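PDB 3HYW: sulfide-quinone reductase from Aquifex aeolicus, which oxidises hydrogen sulfide with the help of a quinone, using FAD and building up a polysulfur product on its active-site cysteines. Local coordinates for residues A[35-40]-A[73-78]; A[3-8]-A[26-31]; A[47-52]-A[127-132]. All blocks are in the same frame, centred on the assembly; numbering follows the deposited sequence.

Contact 1 (A[35-40]-A[73-78]); sequences DRPYFG and FINEKA. With FAD (flavin-adenine dinucleotide), chain G; SO4 (sulfate ion), chain N.
Asp-35 and Lys-77 bring their backbones together, CA to CA 4.3 Å, where the two segments meet with no hydrogen bond between them. This is the adenosine end of the Rossmann-type FAD site: 35-40 runs from the loop after strand 29-33 into strand 38-40, and the chain leaves the edge strand 71-74 through an inverse gamma turn centred on Asn-75. The direct contact is modest and lies at the surface. Asp-35 CB rests on Lys-77 CA at 3.8 Å. CG of Phe-73, anti to the backbone N (chi1 -176°), starts the ring toward 35-40, and the ring turns its edge there, with CZ 3.7 Å from Arg-36 O. Asn-75 CG comes near Pro-37 CA.

FAD is hydrogen-bonded to both segments, which make no such bond to each other. Asp-35 OD1 accepts from the ribose hydroxyl O2B of FAD, as the acidic residue near the end of the second strand commonly does in this fold; the modelled 2.4 Å is shorter than a normal hydrogen bond and its exact value is doubtful. Arg-36 NH1 donates to the same O2B at 3.1 Å, which lies near the guanidinium plane, and Arg-36 NH2 also forms a salt bridge with Glu-127. Lys-77 NZ binds a sulfate ion that probably came from the crystallisation liquor. The hydrogen bonds between Ala-78 and the adenine both use its backbone: N donates to FAD N1A at 2.9 Å, and FAD N6A returns a nearly straight bond, 170° at the hydrogen, to Ala-78 O at 3.2 Å.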
# COMPACT_ATOMS: atom_id res chain seq x y z
N ASP A 35 35.23 -20.21 22.52
CA ASP A 35 36.35 -20.22 21.57
C ASP A 35 36.86 -18.80 21.24
O ASP A 35 37.98 -18.64 20.77
CB ASP A 35 36.00 -20.99 20.29
CG ASP A 35 34.82 -20.40 19.53
OD1 ASP A 35 34.11 -19.53 20.07
OD2 ASP A 35 34.59 -20.81 18.37
N ARG A 36 36.02 -17.80 21.48
CA ARG A 36 36.43 -16.41 21.33
C ARG A 36 36.84 -15.84 22.68
O ARG A 36 36.18 -16.10 23.68
CB ARG A 36 35.30 -15.58 20.72
CG ARG A 36 35.22 -15.68 19.22
CD ARG A 36 34.03 -14.92 18.66
NE ARG A 36 34.06 -14.91 17.20
CZ ARG A 36 33.53 -15.85 16.42
NH1 ARG A 36 32.90 -16.89 16.95
NH2 ARG A 36 33.61 -15.74 15.10
N PRO A 37 37.94 -15.06 22.71
CA PRO A 37 38.44 -14.48 23.96
C PRO A 37 37.64 -13.26 24.43
O PRO A 37 37.94 -12.68 25.47
CB PRO A 37 39.86 -14.05 23.59
CG PRO A 37 39.79 -13.76 22.12
CD PRO A 37 38.78 -14.71 21.55
N TYR A 38 36.61 -12.89 23.67
CA TYR A 38 35.88 -11.66 23.93
C TYR A 38 34.38 -11.90 23.81
O TYR A 38 33.95 -12.79 23.08
CB TYR A 38 36.31 -10.56 22.94
CG TYR A 38 36.01 -10.89 21.48
CD1 TYR A 38 34.79 -10.53 20.89
CD2 TYR A 38 36.95 -11.57 20.69
CE1 TYR A 38 34.51 -10.84 19.56
CE2 TYR A 38 36.67 -11.89 19.35
CZ TYR A 38 35.45 -11.52 18.80
OH TYR A 38 35.16 -11.82 17.48
N PHE A 39 33.59 -11.09 24.53
CA PHE A 39 32.18 -10.95 24.18
C PHE A 39 32.08 -9.92 23.06
O PHE A 39 32.59 -8.81 23.18
CB PHE A 39 31.34 -10.48 25.38
CG PHE A 39 29.97 -9.96 24.99
CD1 PHE A 39 28.90 -10.83 24.85
CD2 PHE A 39 29.77 -8.60 24.74
CE1 PHE A 39 27.64 -10.36 24.47
CE2 PHE A 39 28.51 -8.12 24.35
CZ PHE A 39 27.45 -9.00 24.22
N GLY A 40 31.41 -10.29 21.97
CA GLY A 40 31.19 -9.36 20.86
C GLY A 40 29.76 -8.86 20.86
O GLY A 40 28.83 -9.65 20.89
N PHE A 73 36.62 -19.05 33.37
CA PHE A 73 36.64 -18.93 31.92
C PHE A 73 37.66 -19.87 31.30
O PHE A 73 38.83 -19.86 31.67
CB PHE A 73 36.93 -17.48 31.50
CG PHE A 73 36.87 -17.24 30.01
CD1 PHE A 73 37.98 -16.72 29.34
CD2 PHE A 73 35.72 -17.53 29.28
CE1 PHE A 73 37.93 -16.49 27.96
CE2 PHE A 73 35.66 -17.30 27.91
CZ PHE A 73 36.77 -16.78 27.25
N ILE A 74 37.20 -20.71 30.38
CA ILE A 74 38.07 -21.56 29.58
C ILE A 74 38.00 -21.07 28.14
O ILE A 74 36.97 -21.21 27.48
CB ILE A 74 37.68 -23.06 29.69
CG1 ILE A 74 37.81 -23.54 31.14
CG2 ILE A 74 38.56 -23.92 28.76
CD1 ILE A 74 37.18 -24.88 31.42
N ASN A 75 39.09 -20.47 27.67
CA ASN A 75 39.15 -19.96 26.30
C ASN A 75 39.55 -21.07 25.34
O ASN A 75 40.67 -21.12 24.83
CB ASN A 75 40.10 -18.76 26.19
CG ASN A 75 40.02 -18.08 24.84
OD1 ASN A 75 39.04 -18.24 24.09
ND2 ASN A 75 41.06 -17.32 24.50
N GLU A 76 38.60 -21.98 25.11
CA GLU A 76 38.76 -23.10 24.20
C GLU A 76 37.44 -23.37 23.52
O GLU A 76 36.37 -23.06 24.07
CB GLU A 76 39.13 -24.37 24.96
CG GLU A 76 40.55 -24.48 25.37
CD GLU A 76 40.90 -25.91 25.72
OE1 GLU A 76 40.99 -26.74 24.79
OE2 GLU A 76 41.07 -26.21 26.92
N LYS A 77 37.51 -23.96 22.34
CA LYS A 77 36.33 -24.49 21.68
C LYS A 77 35.89 -25.76 22.41
O LYS A 77 36.71 -26.66 22.66
CB LYS A 77 36.68 -24.79 20.22
CG LYS A 77 35.53 -25.27 19.36
CD LYS A 77 36.05 -25.64 17.98
CE LYS A 77 35.59 -27.02 17.57
NZ LYS A 77 35.85 -27.29 16.12
N ALA A 78 34.62 -25.83 22.77
CA ALA A 78 34.02 -27.09 23.23
C ALA A 78 33.85 -28.01 22.02
O ALA A 78 33.26 -27.63 21.01
CB ALA A 78 32.69 -26.84 23.91
PA FAD G . 26.47 -15.27 20.04
O1A FAD G . 26.20 -13.99 20.78
O2A FAD G . 26.96 -15.22 18.62
O5B FAD G . 27.52 -16.08 20.94
C5B FAD G . 27.93 -17.42 20.68
C4B FAD G . 29.23 -17.63 21.44
O4B FAD G . 29.58 -19.01 21.44
C3B FAD G . 30.38 -16.91 20.76
O3B FAD G . 31.21 -16.32 21.77
C2B FAD G . 31.13 -18.01 20.04
O2B FAD G . 32.51 -17.71 19.87
C1B FAD G . 30.92 -19.18 20.98
N9A FAD G . 31.06 -20.53 20.36
C8A FAD G . 30.63 -20.92 19.14
N7A FAD G . 30.94 -22.23 18.97
C5A FAD G . 31.57 -22.65 20.10
C6A FAD G . 32.12 -23.87 20.50
N6A FAD G . 32.07 -24.95 19.69
N1A FAD G . 32.69 -23.96 21.73
C2A FAD G . 32.74 -22.90 22.56
N3A FAD G . 32.23 -21.72 22.19
C4A FAD G . 31.63 -21.57 20.97
N1 FAD G . 19.38 -9.03 17.81
C2 FAD G . 18.72 -7.95 18.29
O2 FAD G . 17.86 -8.08 19.18
N3 FAD G . 18.97 -6.70 17.82
C4 FAD G . 19.90 -6.52 16.86
O4 FAD G . 20.16 -5.27 16.36
C4X FAD G . 20.59 -7.61 16.35
N5 FAD G . 21.51 -7.43 15.38
C5X FAD G . 22.20 -8.48 14.88
C6 FAD G . 23.16 -8.25 13.89
C7 FAD G . 23.87 -9.32 13.34
C7M FAD G . 24.90 -9.03 12.26
C8 FAD G . 23.62 -10.61 13.80
C8M FAD G . 24.36 -11.82 13.26
C9 FAD G . 22.66 -10.83 14.79
C9A FAD G . 21.94 -9.76 15.35
N10 FAD G . 21.01 -9.96 16.34
C10 FAD G . 20.32 -8.89 16.83
C1' FAD G . 20.68 -11.33 16.79
C2' FAD G . 21.19 -11.85 18.12
O2' FAD G . 20.91 -10.91 19.16
C3' FAD G . 22.68 -12.18 17.99
O3' FAD G . 22.86 -13.16 16.94
C4' FAD G . 23.24 -12.72 19.30
O4' FAD G . 24.67 -12.61 19.24
C5' FAD G . 22.83 -14.17 19.52
O5' FAD G . 23.29 -14.61 20.80
P FAD G . 23.88 -16.09 21.03
O1P FAD G . 24.33 -16.18 22.47
O2P FAD G . 22.92 -17.13 20.49
O3P FAD G . 25.16 -16.19 20.05
S SO4 N . 31.85 -26.46 16.30
O1 SO4 N . 33.20 -26.61 15.80
O2 SO4 N . 30.94 -26.64 15.18
O3 SO4 N . 31.58 -27.45 17.34
O4 SO4 N . 31.70 -25.11 16.85

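Contact 2 (A[3-8]-A[26-31]); sequences KHVVVI and PDLKIT
Strands 4-8 and 29-31 pair in parallel as neighbours in the five-stranded sheet of the FAD-binding Rossmann fold, the first and second strands of its opening beta-alpha-beta unit. His-4 pairs with Lys-29, Val-5 with Ile-30 and Val-6 with Thr-31, and the strand directions differ by 18°. A ladder of four backbone bonds joins them: Lys-29 N to Lys-3 O, Val-5 N to Lys-29 O, Thr-31 N to Val-5 O, and Val-7 N to Thr-31 O at 2.8 Å.

On the face bearing His-4, Lys-29 and Thr-31, the histidine adds a side-chain link. CG anti to the backbone N (chi1 -173°) sets the ring out toward strand 29-33, where NE2 donates to Thr-31 OG1 at 2.6 Å, 163° at the hydrogen and near the ring plane. OG1 is also hydrogen-bonded to Glu-72, so the chain of polar groups runs on into the next strand. ND1 has a weak hydrogen bond with Glu-97 O. The extended Lys-29 chain lays its CD over one face of the ring, 4.0 Å from the centroid, a CH-pi contact offset toward the rim.

On the Val-5 and Ile-30 face, Val-5 CG2 meets Leu-28 CD2 at 4.0 Å; at the strand start the same CD2 lies 3.2 Å from Lys-3 O. Helix 12-24 packs over this side through Leu-21, which touches Val-5, Leu-28 and Ile-30, while strand 100-103 flanks strand 4-8 and strand 71-74 continues the sheet beyond 29-33.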
# COMPACT_ATOMS: atom_id res chain seq x y z
N LYS A 3 26.79 -27.05 43.44
CA LYS A 3 26.61 -27.66 42.12
C LYS A 3 27.49 -26.95 41.08
O LYS A 3 28.02 -25.86 41.34
CB LYS A 3 25.14 -27.61 41.68
CG LYS A 3 24.19 -28.47 42.51
CD LYS A 3 24.52 -29.96 42.43
CE LYS A 3 23.65 -30.77 43.37
NZ LYS A 3 24.00 -30.54 44.80
N HIS A 4 27.63 -27.57 39.91
CA HIS A 4 28.47 -27.03 38.85
C HIS A 4 27.71 -26.91 37.54
O HIS A 4 27.21 -27.90 37.00
CB HIS A 4 29.73 -27.90 38.67
CG HIS A 4 30.73 -27.33 37.71
ND1 HIS A 4 31.61 -28.12 37.00
CD2 HIS A 4 30.98 -26.05 37.33
CE1 HIS A 4 32.37 -27.35 36.23
NE2 HIS A 4 32.01 -26.09 36.42
N VAL A 5 27.61 -25.69 37.03
CA VAL A 5 27.01 -25.45 35.72
C VAL A 5 28.11 -25.12 34.71
O VAL A 5 28.95 -24.25 34.95
CB VAL A 5 25.97 -24.30 35.74
CG1 VAL A 5 25.40 -24.06 34.35
CG2 VAL A 5 24.84 -24.62 36.71
N VAL A 6 28.10 -25.82 33.58
CA VAL A 6 28.94 -25.46 32.45
C VAL A 6 28.10 -24.73 31.41
O VAL A 6 27.02 -25.19 31.03
CB VAL A 6 29.63 -26.69 31.80
CG1 VAL A 6 30.33 -26.32 30.48
CG2 VAL A 6 30.62 -27.32 32.78
N VAL A 7 28.60 -23.58 30.97
CA VAL A 7 27.98 -22.80 29.91
C VAL A 7 28.91 -22.80 28.70
O VAL A 7 30.08 -22.40 28.81
CB VAL A 7 27.70 -21.34 30.35
CG1 VAL A 7 27.05 -20.55 29.22
CG2 VAL A 7 26.82 -21.31 31.61
N ILE A 8 28.41 -23.28 27.57
CA ILE A 8 29.18 -23.25 26.34
C ILE A 8 28.77 -22.04 25.51
O ILE A 8 27.65 -21.98 24.98
CB ILE A 8 29.03 -24.54 25.49
CG1 ILE A 8 29.31 -25.79 26.34
CG2 ILE A 8 29.99 -24.48 24.31
CD1 ILE A 8 29.08 -27.12 25.58
N PRO A 26 24.98 -17.20 44.57
CA PRO A 26 26.38 -16.82 44.80
C PRO A 26 27.35 -17.99 45.00
O PRO A 26 28.52 -17.86 44.64
CB PRO A 26 26.30 -15.98 46.07
CG PRO A 26 24.93 -15.38 46.02
CD PRO A 26 24.08 -16.52 45.52
N ASP A 27 26.89 -19.10 45.57
CA ASP A 27 27.80 -20.22 45.85
C ASP A 27 27.92 -21.24 44.71
O ASP A 27 28.81 -22.09 44.72
CB ASP A 27 27.48 -20.88 47.20
CG ASP A 27 26.25 -21.78 47.15
OD1 ASP A 27 25.30 -21.49 46.38
OD2 ASP A 27 26.23 -22.78 47.91
N LEU A 28 27.05 -21.12 43.71
CA LEU A 28 27.05 -21.98 42.53
C LEU A 28 28.40 -21.92 41.81
O LEU A 28 28.91 -20.83 41.55
CB LEU A 28 25.97 -21.52 41.55
CG LEU A 28 25.01 -22.48 40.84
CD1 LEU A 28 24.46 -21.84 39.58
CD2 LEU A 28 25.61 -23.84 40.53
N LYS A 29 28.99 -23.07 41.50
CA LYS A 29 30.18 -23.09 40.65
C LYS A 29 29.75 -22.98 39.18
O LYS A 29 28.86 -23.70 38.73
CB LYS A 29 31.03 -24.34 40.88
CG LYS A 29 32.37 -24.32 40.14
CD LYS A 29 33.16 -25.62 40.35
CE LYS A 29 34.43 -25.62 39.49
NZ LYS A 29 35.11 -26.94 39.48
N ILE A 30 30.36 -22.05 38.46
CA ILE A 30 29.99 -21.77 37.07
C ILE A 30 31.23 -21.66 36.20
O ILE A 30 32.14 -20.89 36.49
CB ILE A 30 29.14 -20.47 36.94
CG1 ILE A 30 27.86 -20.56 37.78
CG2 ILE A 30 28.80 -20.20 35.47
CD1 ILE A 30 27.19 -19.23 38.04
N THR A 31 31.26 -22.45 35.13
CA THR A 31 32.34 -22.43 34.18
C THR A 31 31.78 -22.06 32.82
O THR A 31 30.81 -22.67 32.34
CB THR A 31 33.05 -23.80 34.11
OG1 THR A 31 33.52 -24.17 35.42
CG2 THR A 31 34.23 -23.77 33.14

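Contact 3 (A[47-52]-A[127-132]); sequences HLAMGW and EHALET
Ala-49 and Ala-129 have the nearest CA atoms between segments 47-52 and 127-132, 4.4 Å apart, and their CB methyls are 3.9 Å apart. With such small side chains the backbones themselves come into contact: Ala-49 CA lies 3.3 Å from Ala-129 O in a CA-H...O contact, 149° at the hydrogen. Thr-132 CB and its methyl CG2 both meet the Ala-49 methyl, CG2 to CB 4.1 Å.

On one flank of this alanine pair, Leu-48 and Leu-130 meet through their branched ends. CG of Leu-48 is anti to the backbone N (chi1 -174°), reaching toward the facing helix, and from there CD2 touches Leu-130 CG at 3.9 Å and the methyl of Ala-129 at 4.2 Å. Leu-130 CD2 comes back against Leu-48 CD1.

Farther out, the shorter helix stops just past the contact. Gly-51, with positive phi, closes it in a Schellman motif, Trp-52 N bonding back to His-47 O at 2.8 Å. Met-50 packs between Phe-163 of helix 158-173 and a later turn of helix 126-141 (Leu-136, Tyr-140); Trp-52 touches Met-166, and its NE1 bonds Glu-170. The Thr-132 hydroxyl is hydrogen-bonded to Ser-122 O. Between these two segments there is no hydrogen bond or salt bridge, so the pair rests on methyl and leucine packing plus one weak CA-H...O contact, and its closeness depends on the small alanine side chains.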
# COMPACT_ATOMS: atom_id res chain seq x y z
N HIS A 47 27.51 -1.91 11.99
CA HIS A 47 28.22 -0.65 12.13
C HIS A 47 29.73 -0.87 12.02
O HIS A 47 30.43 -0.05 11.45
CB HIS A 47 27.89 -0.00 13.48
CG HIS A 47 26.42 0.08 13.77
ND1 HIS A 47 25.66 -1.03 14.05
CD2 HIS A 47 25.59 1.14 13.83
CE1 HIS A 47 24.41 -0.66 14.26
NE2 HIS A 47 24.34 0.66 14.14
N LEU A 48 30.23 -1.99 12.57
CA LEU A 48 31.64 -2.35 12.40
C LEU A 48 31.97 -2.54 10.92
O LEU A 48 33.01 -2.08 10.45
CB LEU A 48 31.99 -3.62 13.19
CG LEU A 48 33.47 -4.06 13.23
CD1 LEU A 48 34.34 -3.08 14.04
CD2 LEU A 48 33.62 -5.46 13.78
N ALA A 49 31.08 -3.20 10.20
CA ALA A 49 31.23 -3.41 8.76
C ALA A 49 31.24 -2.10 7.99
O ALA A 49 31.88 -1.98 6.94
CB ALA A 49 30.15 -4.33 8.24
N MET A 50 30.52 -1.10 8.50
CA MET A 50 30.47 0.20 7.85
C MET A 50 31.68 1.06 8.20
O MET A 50 31.88 2.12 7.61
CB MET A 50 29.17 0.93 8.19
CG MET A 50 27.92 0.34 7.55
SD MET A 50 27.99 0.26 5.75
CE MET A 50 28.40 1.96 5.34
N GLY A 51 32.47 0.62 9.18
CA GLY A 51 33.61 1.39 9.66
C GLY A 51 33.19 2.44 10.67
O GLY A 51 33.93 3.38 10.95
N TRP A 52 31.98 2.27 11.21
CA TRP A 52 31.40 3.23 12.14
C TRP A 52 31.71 2.86 13.59
O TRP A 52 31.31 3.56 14.52
CB TRP A 52 29.89 3.36 11.93
CG TRP A 52 29.48 3.88 10.56
CD1 TRP A 52 30.29 4.41 9.60
CD2 TRP A 52 28.14 3.96 10.05
NE1 TRP A 52 29.55 4.79 8.50
CE2 TRP A 52 28.22 4.53 8.76
CE3 TRP A 52 26.89 3.59 10.55
CZ2 TRP A 52 27.10 4.74 7.96
CZ3 TRP A 52 25.77 3.81 9.76
CH2 TRP A 52 25.88 4.37 8.47
N GLU A 127 34.84 -10.69 12.74
CA GLU A 127 35.89 -11.03 11.79
C GLU A 127 35.43 -10.89 10.34
O GLU A 127 36.15 -10.31 9.51
CB GLU A 127 36.38 -12.46 12.07
CG GLU A 127 37.16 -12.61 13.39
CD GLU A 127 36.29 -12.83 14.62
OE1 GLU A 127 35.06 -13.03 14.48
OE2 GLU A 127 36.84 -12.82 15.74
N HIS A 128 34.24 -11.39 10.04
CA HIS A 128 33.63 -11.20 8.71
C HIS A 128 33.28 -9.73 8.42
O HIS A 128 33.49 -9.24 7.31
CB HIS A 128 32.37 -12.05 8.57
CG HIS A 128 32.62 -13.51 8.36
ND1 HIS A 128 32.15 -14.48 9.23
CD2 HIS A 128 33.28 -14.18 7.38
CE1 HIS A 128 32.52 -15.67 8.80
NE2 HIS A 128 33.20 -15.52 7.68
N ALA A 129 32.72 -9.04 9.41
CA ALA A 129 32.35 -7.63 9.26
C ALA A 129 33.56 -6.74 8.91
O ALA A 129 33.45 -5.81 8.12
CB ALA A 129 31.63 -7.10 10.51
N LEU A 130 34.71 -7.05 9.50
CA LEU A 130 35.94 -6.32 9.19
C LEU A 130 36.42 -6.52 7.75
O LEU A 130 36.89 -5.58 7.12
CB LEU A 130 37.04 -6.66 10.21
CG LEU A 130 36.76 -6.02 11.58
CD1 LEU A 130 37.48 -6.75 12.69
CD2 LEU A 130 37.08 -4.53 11.59
N GLU A 131 36.28 -7.74 7.24
CA GLU A 131 36.55 -8.04 5.83
C GLU A 131 35.61 -7.25 4.91
O GLU A 131 36.03 -6.74 3.88
CB GLU A 131 36.41 -9.53 5.55
CG GLU A 131 37.32 -10.44 6.38
CD GLU A 131 37.31 -11.89 5.91
OE1 GLU A 131 36.25 -12.38 5.44
OE2 GLU A 131 38.37 -12.56 6.00
N THR A 132 34.33 -7.17 5.29
CA THR A 132 33.34 -6.36 4.56
C THR A 132 33.73 -4.88 4.49
O THR A 132 33.60 -4.25 3.44
CB THR A 132 31.95 -6.48 5.20
OG1 THR A 132 31.54 -7.86 5.19
CG2 THR A 132 30.92 -5.64 4.44

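How the contacts relate
Along the chain contact 2 closes before contact 1 opens, while the segments of contacts 1 and 3 alternate. Contacts 1 and 2 have centres 16 Å apart and share the parallel sheet, in which strands 29-33 and 71-74 are neighbours; Ile-74 CD1 packs on Thr-31 CG2 at 3.6 Å. Contact 3, its centre 21 Å from that of contact 1, joins helix 45-50, just after strand 38-40, to the later helix 126-141, and is linked to contact 1 through Glu-127, whose OE2 probably hydrogen-bonds Tyr-38 OH. Contacts 2 and 3 do not touch, their nearest atoms being about 16 Å apart. Contact 1 thus bridges the nucleotide-binding sheet and the helix pair, at the adenosine end of FAD.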